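Local coordinates for protein predicted ATPase involved in replication control, Cdc46/Mcm family (Methanopyrus kandleri AV19, PDB 3F8T) that is a homologue of the MCM replicative helicases and may take part in DNA replication, although its ATP and single-stranded DNA binding remain uncertain, at residues G301-V306 with R339-A344. The protein carries 2 engineered substitutions. Numbering follows the deposited sequence.
Sequences GGILAV and RCAVLA
Ile-303 reaches over to the neighbouring strand with two branches: its CD1 methyl lies 3.9 Å from CB of Ala-341, while CG2, set anti to the backbone N, meets CB of Leu-343. With Ala-305 these side chains form one face of the sheet, covered by helices 219-229 and 248-261. An alanine in place of Ile-303 would probably open a gap between Ala-341, Leu-343 and the two covering helices. The other face carries Leu-304, Val-306, Val-342 and Ala-344, and packs on helix 314-326 through Leu-320 and Met-324. Here CG2 of Val-306 approaches CG1 of Val-342 at 4.2 Å, and CB of Leu-304 rests 3.9 Å from SG of Cys-340; SG lies between its own backbone N and carbonyl carbon (chi1 52°), which brings it beside Leu-304.

Between the two faces runs a parallel ladder in which Leu-304 bonds through N to Ala-341 O and through O to Leu-343 N; O of Leu-343 in turn accepts the N-H of Val-306. The straightest bond, at 168°, runs from Ala-341 N to Gly-302 O (2.8 Å). Ahead of the two strands the backbones still pair: Gly-301 N donates to Arg-339 O from above the carbonyl plane, and a water donates to both Arg-339 O and Gly-302 O. NE of Arg-339 forms a salt bridge with OD1 of Asp-300. Ile-303 and Ala-305 also bond to strand 266-270, so strand 303-307 is an inner one, and the 5-1-4-3-2 order of this parallel sheet is that of the AAA+ class of the P-loop NTPase fold, as in MCM proteins.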
loop_
_atom_site.group_PDB
_atom_site.type_symbol
_atom_site.label_atom_id
_atom_site.label_comp_id
_atom_site.label_asym_id
_atom_site.label_seq_id
_atom_site.Cartn_x
_atom_site.Cartn_y
_atom_site.Cartn_z
ATOM N N GLY A 301 -0.991 3.270 -0.946
ATOM C CA GLY A 301 0.309 2.791 -1.392
ATOM C C GLY A 301 0.281 1.921 -2.643
ATOM O O GLY A 301 1.307 1.372 -3.050
ATOM N N GLY A 302 -0.890 1.768 -3.238
ATOM C CA GLY A 302 -1.011 0.922 -4.424
ATOM C C GLY A 302 -1.958 1.508 -5.453
ATOM O O GLY A 302 -2.079 2.743 -5.583
ATOM N N ILE A 303 -2.619 0.619 -6.193
ATOM C CA ILE A 303 -3.487 1.040 -7.290
ATOM C C ILE A 303 -4.935 0.978 -6.841
ATOM O O ILE A 303 -5.386 -0.043 -6.337
ATOM C CB ILE A 303 -3.315 0.128 -8.537
ATOM C CG1 ILE A 303 -1.863 0.174 -9.066
ATOM C CG2 ILE A 303 -4.369 0.459 -9.617
ATOM C CD1 ILE A 303 -1.532 1.423 -9.894
ATOM N N LEU A 304 -5.661 2.070 -7.041
ATOM C CA LEU A 304 -7.113 2.019 -6.932
ATOM C C LEU A 304 -7.716 1.917 -8.339
ATOM O O LEU A 304 -7.709 2.891 -9.105
ATOM C CB LEU A 304 -7.670 3.224 -6.168
ATOM C CG LEU A 304 -9.207 3.281 -6.113
ATOM C CD1 LEU A 304 -9.766 2.242 -5.162
ATOM C CD2 LEU A 304 -9.654 4.691 -5.735
ATOM N N ALA A 305 -8.234 0.734 -8.669
ATOM C CA ALA A 305 -8.839 0.530 -9.988
ATOM C C ALA A 305 -10.313 0.900 -9.924
ATOM O O ALA A 305 -11.098 0.247 -9.224
ATOM C CB ALA A 305 -8.649 -0.917 -10.458
ATOM N N VAL A 306 -10.679 1.962 -10.634
ATOM C CA VAL A 306 -12.034 2.517 -10.554
ATOM C C VAL A 306 -12.710 2.295 -11.896
ATOM O O VAL A 306 -12.528 3.080 -12.821
ATOM C CB VAL A 306 -12.035 4.023 -10.204
ATOM C CG1 VAL A 306 -13.478 4.534 -10.091
ATOM C CG2 VAL A 306 -11.311 4.267 -8.876
ATOM N N ARG A 339 -3.156 7.032 -0.320
ATOM C CA ARG A 339 -2.099 7.432 -1.240
ATOM C C ARG A 339 -2.074 6.431 -2.365
ATOM O O ARG A 339 -1.128 5.650 -2.502
ATOM C CB ARG A 339 -0.743 7.508 -0.513
ATOM C CG ARG A 339 -0.726 8.617 0.554
ATOM C CD ARG A 339 0.390 8.415 1.615
ATOM N NE ARG A 339 0.217 7.183 2.388
ATOM C CZ ARG A 339 1.010 6.808 3.394
ATOM N NH1 ARG A 339 2.033 7.583 3.778
ATOM N NH2 ARG A 339 0.781 5.667 4.032
ATOM N N CYS A 340 -3.145 6.455 -3.160
ATOM C CA CYS A 340 -3.333 5.480 -4.238
ATOM C C CYS A 340 -3.117 6.116 -5.609
ATOM O O CYS A 340 -3.312 7.314 -5.785
ATOM C CB CYS A 340 -4.735 4.860 -4.142
ATOM S SG CYS A 340 -6.097 6.032 -4.036
ATOM N N ALA A 341 -2.677 5.315 -6.570
ATOM C CA ALA A 341 -2.590 5.762 -7.956
ATOM C C ALA A 341 -3.912 5.320 -8.581
ATOM O O ALA A 341 -4.243 4.136 -8.548
ATOM C CB ALA A 341 -1.383 5.095 -8.645
ATOM N N VAL A 342 -4.676 6.267 -9.114
ATOM C CA VAL A 342 -6.010 5.962 -9.614
ATOM C C VAL A 342 -5.941 5.507 -11.081
ATOM O O VAL A 342 -5.519 6.268 -11.964
ATOM C CB VAL A 342 -6.964 7.151 -9.458
ATOM C CG1 VAL A 342 -8.311 6.869 -10.162
ATOM C CG2 VAL A 342 -7.181 7.467 -7.956
ATOM N N LEU A 343 -6.344 4.263 -11.292
ATOM C CA LEU A 343 -6.497 3.686 -12.631
ATOM C C LEU A 343 -7.982 3.530 -12.897
ATOM O O LEU A 343 -8.607 2.586 -12.445
ATOM C CB LEU A 343 -5.787 2.338 -12.748
ATOM C CG LEU A 343 -6.033 1.605 -14.099
ATOM C CD1 LEU A 343 -5.615 2.457 -15.292
ATOM C CD2 LEU A 343 -5.298 0.319 -14.090
ATOM N N ALA A 344 -8.534 4.480 -13.629
ATOM C CA ALA A 344 -9.963 4.520 -13.883
ATOM C C ALA A 344 -10.246 4.056 -15.310
ATOM O O ALA A 344 -9.351 4.057 -16.158
ATOM C CB ALA A 344 -10.470 5.899 -13.683
HETATM O O HOH W 1 0.317 4.554 -4.808
#